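Local atomic coordinates of putative ketosteroid isomerase (Parabacteroides distasonis ATCC 8503, PDB entry 3KE7), a protein that has no established activity but carries an NTF2-like SnoaL fold with a pocket that binds bicine in the crystal, and is putatively a ketosteroid isomerase. Residues Lys9-Ile15 / Arg114-Trp120; Asp40-Phe46 / Lys121-Trp127; Ala72-Ile78 / Phe93-Leu99. Residues are numbered along the deposited sequence.

Contact 1. Residues Lys9-Ile15 / Arg114-Trp120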
loop_
_atom_site.group_PDB
_atom_site.type_symbol
_atom_site.label_atom_id
_atom_site.label_comp_id
_atom_site.label_asym_id
_atom_site.label_seq_id
_atom_site.Cartn_x
_atom_site.Cartn_y
_atom_site.Cartn_z
ATOM N N LYS B 9 -0.287 -27.128 5.840
ATOM C CA LYS B 9 1.075 -27.010 6.397
ATOM C C LYS B 9 1.408 -25.546 6.677
ATOM O O LYS B 9 2.432 -25.047 6.244
ATOM C CB LYS B 9 2.135 -27.613 5.461
ATOM C CG LYS B 9 3.486 -27.889 6.117
ATOM C CD LYS B 9 4.502 -28.320 5.059
ATOM C CE LYS B 9 5.909 -28.525 5.606
ATOM N NZ LYS B 9 6.134 -29.902 6.108
ATOM N N THR B 10 0.501 -24.849 7.348
ATOM C CA THR B 10 0.762 -23.470 7.773
ATOM C C THR B 10 0.801 -23.483 9.306
ATOM O O THR B 10 0.296 -24.422 9.934
ATOM C CB THR B 10 -0.285 -22.466 7.217
ATOM O OG1 THR B 10 -1.607 -22.852 7.612
ATOM C CG2 THR B 10 -0.203 -22.402 5.679
ATOM N N LEU B 11 1.433 -22.475 9.897
ATOM C CA LEU B 11 1.587 -22.401 11.367
ATOM C C LEU B 11 0.300 -21.948 12.054
ATOM O O LEU B 11 -0.454 -21.144 11.504
ATOM C CB LEU B 11 2.735 -21.442 11.732
ATOM C CG LEU B 11 4.135 -21.831 11.262
ATOM C CD1 LEU B 11 5.079 -20.617 11.271
ATOM C CD2 LEU B 11 4.686 -22.959 12.117
ATOM N N ASN B 12 0.069 -22.443 13.274
ATOM C CA ASN B 12 -1.116 -22.069 14.068
ATOM C C ASN B 12 -0.887 -20.743 14.824
ATOM O O ASN B 12 -1.208 -20.623 16.013
ATOM C CB ASN B 12 -1.464 -23.187 15.058
ATOM N N GLU B 13 -0.378 -19.751 14.101
ATOM C CA GLU B 13 0.024 -18.463 14.665
ATOM C C GLU B 13 -1.048 -17.393 14.522
ATOM O O GLU B 13 -1.943 -17.483 13.656
ATOM C CB GLU B 13 1.296 -17.972 13.952
ATOM C CG GLU B 13 1.048 -17.540 12.499
ATOM C CD GLU B 13 2.273 -17.640 11.617
ATOM O OE1 GLU B 13 3.398 -17.771 12.158
ATOM O OE2 GLU B 13 2.106 -17.580 10.368
ATOM N N ASN B 14 -0.968 -16.390 15.395
ATOM C CA ASN B 14 -1.811 -15.214 15.275
ATOM C C ASN B 14 -1.121 -14.380 14.186
ATOM O O ASN B 14 -0.060 -13.780 14.419
ATOM C CB ASN B 14 -1.889 -14.487 16.621
ATOM C CG ASN B 14 -2.802 -13.289 16.596
ATOM O OD1 ASN B 14 -2.655 -12.396 15.777
ATOM N ND2 ASN B 14 -3.722 -13.228 17.559
ATOM N N ILE B 15 -1.681 -14.374 12.980
ATOM C CA ILE B 15 -0.997 -13.710 11.853
ATOM C C ILE B 15 -0.804 -12.219 12.091
ATOM O O ILE B 15 0.287 -11.720 11.893
ATOM C CB ILE B 15 -1.700 -14.001 10.485
ATOM C CG1 ILE B 15 -1.471 -15.445 10.107
ATOM C CG2 ILE B 15 -1.156 -13.089 9.391
ATOM C CD1 ILE B 15 -2.399 -15.960 8.960
ATOM N N ARG B 114 2.920 -14.867 2.135
ATOM C CA ARG B 114 3.418 -16.097 2.705
ATOM C C ARG B 114 3.903 -16.966 1.556
ATOM O O ARG B 114 3.124 -17.273 0.656
ATOM C CB ARG B 114 2.310 -16.801 3.498
ATOM C CG ARG B 114 2.829 -18.074 4.236
ATOM C CD ARG B 114 1.734 -18.686 5.103
ATOM N NE ARG B 114 0.595 -19.013 4.271
ATOM C CZ ARG B 114 -0.685 -18.902 4.631
ATOM N NH1 ARG B 114 -1.037 -18.502 5.865
ATOM N NH2 ARG B 114 -1.625 -19.190 3.740
ATOM N N ASN B 115 5.181 -17.315 1.580
ATOM C CA ASN B 115 5.768 -18.186 0.575
ATOM C C ASN B 115 5.482 -19.650 0.936
ATOM O O ASN B 115 5.003 -19.927 2.031
ATOM C CB ASN B 115 7.272 -17.873 0.311
ATOM C CG ASN B 115 8.270 -18.278 1.473
ATOM O OD1 ASN B 115 7.999 -19.160 2.316
ATOM N ND2 ASN B 115 9.502 -17.661 1.424
ATOM N N PRO B 116 5.700 -20.571 -0.017
ATOM C CA PRO B 116 5.455 -22.009 0.255
ATOM C C PRO B 116 6.195 -22.559 1.468
ATOM O O PRO B 116 5.714 -23.506 2.103
ATOM C CB PRO B 116 5.943 -22.680 -1.015
ATOM C CG PRO B 116 5.606 -21.716 -2.095
ATOM C CD PRO B 116 5.718 -20.300 -1.468
ATOM N N ASP B 117 7.350 -21.978 1.789
ATOM C CA ASP B 117 8.116 -22.380 2.962
ATOM C C ASP B 117 7.591 -21.760 4.253
ATOM O O ASP B 117 8.268 -21.814 5.278
ATOM C CB ASP B 117 9.595 -22.022 2.781
ATOM N N ASN B 118 6.394 -21.147 4.206
ATOM C CA ASN B 118 5.781 -20.508 5.381
ATOM C C ASN B 118 6.527 -19.293 5.892
ATOM O O ASN B 118 6.405 -18.932 7.061
ATOM C CB ASN B 118 5.568 -21.527 6.532
ATOM C CG ASN B 118 4.311 -22.323 6.373
ATOM O OD1 ASN B 118 3.227 -21.760 6.185
ATOM N ND2 ASN B 118 4.424 -23.652 6.532
ATOM N N GLN B 119 7.327 -18.672 5.034
ATOM C CA GLN B 119 7.985 -17.442 5.422
ATOM C C GLN B 119 7.145 -16.324 4.846
ATOM O O GLN B 119 6.684 -16.438 3.728
ATOM C CB GLN B 119 9.372 -17.327 4.860
ATOM C CG GLN B 119 10.360 -18.365 5.329
ATOM C CD GLN B 119 11.697 -18.109 4.714
ATOM O OE1 GLN B 119 11.846 -18.129 3.481
ATOM N NE2 GLN B 119 12.682 -17.814 5.551
ATOM N N TRP B 120 6.909 -15.315 5.650
ATOM C CA TRP B 120 6.211 -14.109 5.207
ATOM C C TRP B 120 7.236 -13.081 4.735
ATOM O O TRP B 120 8.165 -12.725 5.500
ATOM C CB TRP B 120 5.409 -13.515 6.326
ATOM C CG TRP B 120 4.288 -14.361 6.713
ATOM C CD1 TRP B 120 4.336 -15.438 7.573
ATOM C CD2 TRP B 120 2.922 -14.273 6.265
ATOM N NE1 TRP B 120 3.086 -15.986 7.711
ATOM C CE2 TRP B 120 2.200 -15.290 6.928
ATOM C CE3 TRP B 120 2.242 -13.461 5.357
ATOM C CZ2 TRP B 120 0.839 -15.495 6.720
ATOM C CZ3 TRP B 120 0.904 -13.637 5.193
ATOM C CH2 TRP B 120 0.209 -14.657 5.850
HETATM O O HOH W 1 0.424 -18.494 8.463
#
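The turn of the beta hairpin 102-114/120-129 of this NTF2-like fold meets the linker between the first two helices of the chain. N115 to N118 form a type I beta turn, closed by N118 N to N115 O at 2.9 Å, while N115 OD1 accepts from Q119 N at 2.8 Å. Against this turn lies the linker between helix 3-7, which ends in a Schellman motif at K9, and helix 15-28, for which N14 is the N-cap through a bond from E17 N. The K9 carbonyl, just past the first helix, accepts a very short hydrogen bond from N118 ND2 (N118 ND2 to K9 O, 2.4 Å). T10 CG2 lies over one face of the R114 guanidinium, 3.7 Å from R114 CZ. I15, in the first turn of helix 15-28, adds an apolar touch, its CD1 4.0 Å from W120 CZ2; M18, I19 and L22 of that helix also meet the indole. At its edge, W120 NE1 donates to E13 OE2 at 3.2 Å, and the same carboxylate oxygen accepts at 2.7 Å from a water that in turn accepts a hydrogen bond from R114 NH1 at 3.0 Å.

Contact 2. Residues Asp40-Phe46 / Lys121-Trp127. With BCN (bicine), chain F.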
loop_
_atom_site.group_PDB
_atom_site.type_symbol
_atom_site.label_atom_id
_atom_site.label_comp_id
_atom_site.label_asym_id
_atom_site.label_seq_id
_atom_site.Cartn_x
_atom_site.Cartn_y
_atom_site.Cartn_z
ATOM N N ASP B 40 10.808 -9.816 -0.757
ATOM C CA ASP B 40 10.880 -10.774 -1.827
ATOM C C ASP B 40 11.401 -10.172 -3.131
ATOM O O ASP B 40 11.532 -8.969 -3.322
ATOM C CB ASP B 40 9.523 -11.431 -2.069
ATOM C CG ASP B 40 9.605 -12.912 -2.176
ATOM O OD1 ASP B 40 10.702 -13.415 -2.603
ATOM O OD2 ASP B 40 8.568 -13.588 -1.894
ATOM N N THR B 41 11.701 -11.066 -4.067
ATOM C CA THR B 41 12.324 -10.671 -5.323
ATOM C C THR B 41 11.527 -9.642 -6.134
ATOM O O THR B 41 12.128 -8.844 -6.843
ATOM C CB THR B 41 12.669 -11.887 -6.224
ATOM O OG1 THR B 41 11.478 -12.651 -6.518
ATOM C CG2 THR B 41 13.717 -12.743 -5.549
ATOM N N ASP B 42 10.207 -9.674 -6.005
ATOM C CA ASP B 42 9.279 -8.829 -6.770
ATOM C C ASP B 42 8.823 -7.613 -5.995
ATOM O O ASP B 42 7.830 -6.968 -6.379
ATOM C CB ASP B 42 8.094 -9.667 -7.242
ATOM C CG ASP B 42 7.314 -10.267 -6.114
ATOM O OD1 ASP B 42 7.906 -10.744 -5.085
ATOM O OD2 ASP B 42 6.055 -10.340 -6.279
ATOM N N VAL B 43 9.567 -7.219 -4.979
ATOM C CA VAL B 43 9.143 -6.128 -4.132
ATOM C C VAL B 43 9.055 -4.797 -4.908
ATOM O O VAL B 43 9.872 -4.504 -5.766
ATOM C CB VAL B 43 10.097 -6.013 -2.922
ATOM C CG1 VAL B 43 11.562 -5.614 -3.395
ATOM C CG2 VAL B 43 9.567 -5.042 -1.885
ATOM N N ILE B 44 8.051 -4.016 -4.561
ATOM C CA ILE B 44 7.858 -2.671 -5.036
ATOM C C ILE B 44 7.957 -1.782 -3.801
ATOM O O ILE B 44 7.359 -2.054 -2.780
ATOM C CB ILE B 44 6.464 -2.498 -5.700
ATOM C CG1 ILE B 44 6.254 -3.459 -6.861
ATOM C CG2 ILE B 44 6.224 -1.041 -6.115
ATOM C CD1 ILE B 44 7.169 -3.294 -7.958
ATOM N N TYR B 45 8.636 -0.654 -3.923
ATOM C CA TYR B 45 8.890 0.237 -2.785
ATOM C C TYR B 45 8.776 1.719 -3.158
ATOM O O TYR B 45 9.262 2.172 -4.213
ATOM C CB TYR B 45 10.343 -0.019 -2.305
ATOM C CG TYR B 45 10.859 0.879 -1.187
ATOM C CD1 TYR B 45 11.342 2.128 -1.476
ATOM C CD2 TYR B 45 10.921 0.442 0.166
ATOM C CE1 TYR B 45 11.809 2.951 -0.506
ATOM C CE2 TYR B 45 11.407 1.254 1.138
ATOM C CZ TYR B 45 11.823 2.544 0.797
ATOM O OH TYR B 45 12.329 3.380 1.790
ATOM N N PHE B 46 8.098 2.473 -2.285
ATOM C CA PHE B 46 8.010 3.906 -2.344
ATOM C C PHE B 46 8.477 4.529 -1.030
ATOM O O PHE B 46 8.195 4.021 0.049
ATOM C CB PHE B 46 6.555 4.406 -2.453
ATOM C CG PHE B 46 5.761 3.963 -3.644
ATOM C CD1 PHE B 46 5.723 4.715 -4.822
ATOM C CD2 PHE B 46 4.925 2.866 -3.569
ATOM C CE1 PHE B 46 4.859 4.378 -5.883
ATOM C CE2 PHE B 46 4.088 2.550 -4.681
ATOM C CZ PHE B 46 4.055 3.306 -5.782
ATOM N N LYS B 121 7.128 -12.676 3.469
ATOM C CA LYS B 121 8.052 -11.735 2.887
ATOM C C LYS B 121 7.312 -10.517 2.373
ATOM O O LYS B 121 6.209 -10.625 1.857
ATOM C CB LYS B 121 8.758 -12.393 1.734
ATOM C CG LYS B 121 9.437 -13.713 2.031
ATOM C CD LYS B 121 10.555 -13.572 2.969
ATOM C CE LYS B 121 11.745 -12.981 2.381
ATOM N NZ LYS B 121 12.928 -13.618 3.139
ATOM N N ILE B 122 7.981 -9.362 2.459
ATOM C CA ILE B 122 7.421 -8.118 1.985
ATOM C C ILE B 122 7.500 -8.069 0.437
ATOM O O ILE B 122 8.562 -8.237 -0.166
ATOM C CB ILE B 122 8.147 -6.901 2.591
ATOM C CG1 ILE B 122 7.902 -6.859 4.097
ATOM C CG2 ILE B 122 7.679 -5.586 1.939
ATOM C CD1 ILE B 122 8.764 -5.815 4.821
ATOM N N ILE B 123 6.336 -7.827 -0.175
ATOM C CA ILE B 123 6.222 -7.650 -1.602
ATOM C C ILE B 123 5.898 -6.199 -1.985
ATOM O O ILE B 123 6.041 -5.836 -3.130
ATOM C CB ILE B 123 5.225 -8.603 -2.271
ATOM C CG1 ILE B 123 3.801 -8.335 -1.858
ATOM C CG2 ILE B 123 5.610 -10.043 -1.887
ATOM C CD1 ILE B 123 2.766 -9.045 -2.774
ATOM N N GLN B 124 5.519 -5.379 -1.033
ATOM C CA GLN B 124 5.264 -3.966 -1.307
ATOM C C GLN B 124 5.440 -3.150 -0.057
ATOM O O GLN B 124 4.943 -3.520 1.003
ATOM C CB GLN B 124 3.834 -3.766 -1.849
ATOM C CG GLN B 124 3.534 -2.364 -2.362
ATOM C CD GLN B 124 3.240 -1.278 -1.334
ATOM O OE1 GLN B 124 3.301 -0.124 -1.688
ATOM N NE2 GLN B 124 2.904 -1.662 -0.050
ATOM N N THR B 125 6.092 -1.995 -0.196
ATOM C CA THR B 125 6.317 -1.067 0.906
ATOM C C THR B 125 6.006 0.330 0.400
ATOM O O THR B 125 6.474 0.740 -0.688
ATOM C CB THR B 125 7.783 -1.091 1.372
ATOM O OG1 THR B 125 8.091 -2.397 1.866
ATOM C CG2 THR B 125 8.043 -0.019 2.378
ATOM N N HIS B 126 5.213 1.067 1.164
ATOM C CA HIS B 126 4.912 2.466 0.871
ATOM C C HIS B 126 5.044 3.265 2.154
ATOM O O HIS B 126 4.223 3.147 3.058
ATOM C CB HIS B 126 3.488 2.621 0.292
ATOM C CG HIS B 126 3.214 3.956 -0.365
ATOM N ND1 HIS B 126 2.344 4.070 -1.443
ATOM C CD2 HIS B 126 3.608 5.223 -0.059
ATOM C CE1 HIS B 126 2.239 5.361 -1.764
ATOM N NE2 HIS B 126 3.036 6.067 -0.988
ATOM N N TRP B 127 6.122 4.072 2.237
ATOM C CA TRP B 127 6.355 4.985 3.325
ATOM C C TRP B 127 6.024 6.388 2.854
ATOM O O TRP B 127 6.463 6.788 1.762
ATOM C CB TRP B 127 7.837 4.991 3.757
ATOM C CG TRP B 127 8.279 3.783 4.502
ATOM C CD1 TRP B 127 8.966 2.738 4.033
ATOM C CD2 TRP B 127 8.020 3.516 5.885
ATOM N NE1 TRP B 127 9.185 1.825 5.040
ATOM C CE2 TRP B 127 8.625 2.293 6.198
ATOM C CE3 TRP B 127 7.404 4.233 6.901
ATOM C CZ2 TRP B 127 8.555 1.728 7.474
ATOM C CZ3 TRP B 127 7.368 3.705 8.192
ATOM C CH2 TRP B 127 7.921 2.444 8.459
HETATM N N1 BCN F . 12.264 4.404 7.375
HETATM C C1 BCN F . 12.782 4.957 6.115
HETATM C C2 BCN F . 13.699 6.162 6.395
HETATM O O21 BCN F . 14.080 6.890 5.454
HETATM O O22 BCN F . 14.042 6.385 7.576
HETATM C C3 BCN F . 12.113 2.942 7.286
HETATM C C4 BCN F . 13.452 2.246 7.531
HETATM O O4 BCN F . 13.981 2.819 8.737
HETATM C C5 BCN F . 10.973 5.018 7.632
HETATM C C6 BCN F . 10.630 4.905 9.095
HETATM O O6 BCN F . 11.760 5.322 9.908
#
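D40 opens the pairing: its backbone N donates to I122 O at 2.8 Å. The chain then turns a corner through T41 and D42 in a type I beta turn, and the carboxylates of D40 and D42 both form salt bridges with R113. V43 resumes the pairing with a CA-H...O contact, CA to I123 O at 3.3 Å. From I44 the strands run parallel, their axes 4.4 Å apart at 25°. I44 N donates to I123 O (3.1 Å) and I44 O accepts from T125 N (2.9 Å), so I44 bonds to the two residues flanking Q124; Y45 meets T125 through a CA-H...O contact (Y45 CA to T125 O, 3.2 Å). F46 repeats the pattern of I44, N to T125 O at 2.9 Å and O to W127 N at 3.0 Å, and its ring makes an offset stack with H126, which also stacks on H126 of the second subunit. W127 lines the bicine pocket, one ring face on BCN C6 (W127 CZ3 to BCN C6, 3.6 Å). In this NTF2-like sheet, strand 120-129 lies between 43-46 and 102-114, with a classic beta bulge at I123 and Q124 against 102-114; V43 and Y45 pack on helix 57-65, I122 and W127 on helix 15-28.

Contact 3. Residues Ala72-Ile78 / Phe93-Leu99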
loop_
_atom_site.group_PDB
_atom_site.type_symbol
_atom_site.label_atom_id
_atom_site.label_comp_id
_atom_site.label_asym_id
_atom_site.label_seq_id
_atom_site.Cartn_x
_atom_site.Cartn_y
_atom_site.Cartn_z
ATOM N N ALA B 72 16.329 5.628 13.952
ATOM C CA ALA B 72 15.895 5.980 15.302
ATOM C C ALA B 72 15.929 4.804 16.287
ATOM O O ALA B 72 15.466 3.677 15.992
ATOM C CB ALA B 72 14.456 6.554 15.254
ATOM N N ASP B 73 16.456 5.084 17.472
ATOM C CA ASP B 73 16.370 4.149 18.569
ATOM C C ASP B 73 14.962 4.040 19.027
ATOM O O ASP B 73 14.522 2.961 19.375
ATOM C CB ASP B 73 17.208 4.589 19.777
ATOM C CG ASP B 73 18.574 3.982 19.795
ATOM O OD1 ASP B 73 18.733 2.847 19.292
ATOM O OD2 ASP B 73 19.496 4.631 20.335
ATOM N N HIS B 74 14.239 5.159 19.082
ATOM C CA HIS B 74 12.859 5.090 19.546
ATOM C C HIS B 74 11.810 5.524 18.513
ATOM O O HIS B 74 12.024 6.437 17.702
ATOM C CB HIS B 74 12.672 5.842 20.846
ATOM C CG HIS B 74 11.336 5.599 21.473
ATOM N ND1 HIS B 74 10.874 4.333 21.761
ATOM C CD2 HIS B 74 10.357 6.451 21.843
ATOM C CE1 HIS B 74 9.665 4.419 22.287
ATOM N NE2 HIS B 74 9.326 5.693 22.344
ATOM N N PHE B 75 10.684 4.823 18.566
ATOM C CA PHE B 75 9.564 5.033 17.662
ATOM C C PHE B 75 8.330 4.439 18.282
ATOM O O PHE B 75 8.425 3.534 19.081
ATOM C CB PHE B 75 9.845 4.406 16.279
ATOM C CG PHE B 75 10.112 2.896 16.297
ATOM C CD1 PHE B 75 9.073 1.981 16.442
ATOM C CD2 PHE B 75 11.409 2.399 16.110
ATOM C CE1 PHE B 75 9.323 0.580 16.412
ATOM C CE2 PHE B 75 11.661 1.022 16.100
ATOM C CZ PHE B 75 10.607 0.111 16.246
ATOM N N ASP B 76 7.154 4.988 17.921
ATOM C CA ASP B 76 5.851 4.518 18.387
ATOM C C ASP B 76 5.030 4.094 17.152
ATOM O O ASP B 76 4.781 4.939 16.269
ATOM C CB ASP B 76 5.043 5.638 19.068
ATOM C CG ASP B 76 5.698 6.180 20.334
ATOM O OD1 ASP B 76 6.311 5.399 21.101
ATOM O OD2 ASP B 76 5.558 7.401 20.573
HETATM N N MSE B 77 4.554 2.842 17.138
HETATM C CA MSE B 77 3.689 2.336 16.060
HETATM C C MSE B 77 2.225 2.541 16.443
HETATM O O MSE B 77 1.711 1.934 17.388
HETATM C CB MSE B 77 4.000 0.870 15.730
HETATM C CG MSE B 77 3.070 0.270 14.665
HETATM SE SE MSE B 77 3.607 -1.550 14.158
HETATM C CE MSE B 77 5.315 -1.190 13.252
ATOM N N ILE B 78 1.514 3.341 15.637
ATOM C CA ILE B 78 0.207 3.818 15.952
ATOM C C ILE B 78 -0.898 3.076 15.213
ATOM O O ILE B 78 -0.869 3.027 13.972
ATOM C CB ILE B 78 0.162 5.326 15.597
ATOM C CG1 ILE B 78 1.185 6.096 16.460
ATOM C CG2 ILE B 78 -1.222 5.887 15.766
ATOM C CD1 ILE B 78 1.565 7.471 15.924
ATOM N N PHE B 93 -0.075 1.229 9.263
ATOM C CA PHE B 93 0.157 1.874 10.527
ATOM C C PHE B 93 0.680 3.296 10.301
ATOM O O PHE B 93 1.105 3.655 9.180
ATOM C CB PHE B 93 1.148 1.066 11.400
ATOM C CG PHE B 93 2.527 0.829 10.788
ATOM C CD1 PHE B 93 2.739 -0.249 9.952
ATOM C CD2 PHE B 93 3.616 1.639 11.120
ATOM C CE1 PHE B 93 3.997 -0.483 9.393
ATOM C CE2 PHE B 93 4.878 1.401 10.592
ATOM C CZ PHE B 93 5.045 0.334 9.697
ATOM N N ASN B 94 0.681 4.052 11.393
ATOM C CA ASN B 94 1.399 5.283 11.473
ATOM C C ASN B 94 2.584 5.051 12.394
ATOM O O ASN B 94 2.529 4.147 13.256
ATOM C CB ASN B 94 0.475 6.414 11.940
ATOM C CG ASN B 94 -0.445 6.852 10.842
ATOM O OD1 ASN B 94 -1.576 6.387 10.737
ATOM N ND2 ASN B 94 0.106 7.640 9.914
ATOM N N LEU B 95 3.632 5.821 12.214
ATOM C CA LEU B 95 4.830 5.643 13.012
ATOM C C LEU B 95 5.417 6.967 13.392
ATOM O O LEU B 95 5.712 7.766 12.531
ATOM C CB LEU B 95 5.882 4.867 12.219
ATOM C CG LEU B 95 7.145 4.374 13.004
ATOM C CD1 LEU B 95 6.763 3.202 13.842
ATOM C CD2 LEU B 95 8.254 3.970 12.029
ATOM N N ASP B 96 5.575 7.219 14.692
ATOM C CA ASP B 96 6.341 8.397 15.150
ATOM C C ASP B 96 7.828 7.934 15.414
ATOM O O ASP B 96 8.036 7.110 16.243
ATOM C CB ASP B 96 5.725 8.983 16.419
ATOM C CG ASP B 96 4.399 9.702 16.186
ATOM O OD1 ASP B 96 3.992 9.954 15.032
ATOM O OD2 ASP B 96 3.748 9.991 17.210
ATOM N N SER B 97 8.764 8.424 14.607
ATOM C CA SER B 97 10.195 8.080 14.654
ATOM C C SER B 97 10.945 9.229 15.301
ATOM O O SER B 97 11.042 10.310 14.705
ATOM C CB SER B 97 10.719 7.871 13.220
ATOM O OG SER B 97 12.073 7.425 13.173
ATOM N N TYR B 98 11.546 8.959 16.449
ATOM C CA TYR B 98 12.293 9.976 17.212
ATOM C C TYR B 98 13.784 9.985 16.853
ATOM O O TYR B 98 14.534 9.114 17.286
ATOM C CB TYR B 98 12.088 9.723 18.688
ATOM C CG TYR B 98 10.672 10.015 19.133
ATOM C CD1 TYR B 98 9.647 9.068 18.981
ATOM C CD2 TYR B 98 10.343 11.252 19.680
ATOM C CE1 TYR B 98 8.357 9.344 19.368
ATOM C CE2 TYR B 98 9.049 11.538 20.066
ATOM C CZ TYR B 98 8.060 10.591 19.908
ATOM O OH TYR B 98 6.780 10.889 20.294
ATOM N N LEU B 99 14.176 10.935 15.999
ATOM C CA LEU B 99 15.578 11.118 15.618
ATOM C C LEU B 99 16.208 12.059 16.661
ATOM O O LEU B 99 15.947 13.275 16.636
ATOM C CB LEU B 99 15.702 11.721 14.198
ATOM C CG LEU B 99 14.961 11.036 13.030
ATOM C CD1 LEU B 99 15.430 11.606 11.691
ATOM C CD2 LEU B 99 15.154 9.533 13.044
HETATM O O HOH W 2 4.542 9.576 19.727
HETATM O O HOH W 3 -2.655 4.431 12.259
#
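F93 presents one ring face to selenomethionine M77, whose CE sits 3.8 Å from the ring centroid and whose SE lies at 4.5 Å, a Met-aromatic contact with a CH-pi component. N94 pairs with I78 through two backbone bonds, I78 N to N94 O at 2.7 Å and N94 N to I78 O at 3.2 Å; N94 ND2 is hydrogen-bonded to N107 OD1. L95 sends CD1 to within 3.7 Å of F75 CD1, on the same face as F93, M77 and S97; L95 and S97 also touch bicine. The two segments belong to the antiparallel hairpin 74-85/88-99 of the NTF2-like fold, in which 74-85 is an outermost strand of this chain's sheet. D96 continues the pairing, D76 N to D96 O at 2.8 Å and D96 N to D76 O at 2.9 Å, and its OD1 bridges to K105. S97 OG approaches A72 CB at 3.3 Å. Y98 N donates to H74 O at 2.9 Å, and one water joins Y98 OH, D76 OD2 and D96 OD2. L99 CD2 rests 3.8 Å from A72 CB.

How the contacts relate
The three contacts show how an outer turn, a dimer-facing side and a pocket are connected along one sheet. Contact 1, at the outer turn, runs directly into contact 2, since W120 and K121 are consecutive on strand 120-129; their centres are about 18 Å apart, and N115 ND2 packs on K121 CG at 4.0 Å. Contacts 2 and 3, with centres about 20 Å apart, meet through W127: its CH2 is 3.8 Å from F93 CZ and 3.9 Å from L95 CD2. W127, L95 and S97 belong to the bicine pocket. Both contacts also reach the second subunit. Contact 1 stays about 11 Å from contact 3 at nearest atoms.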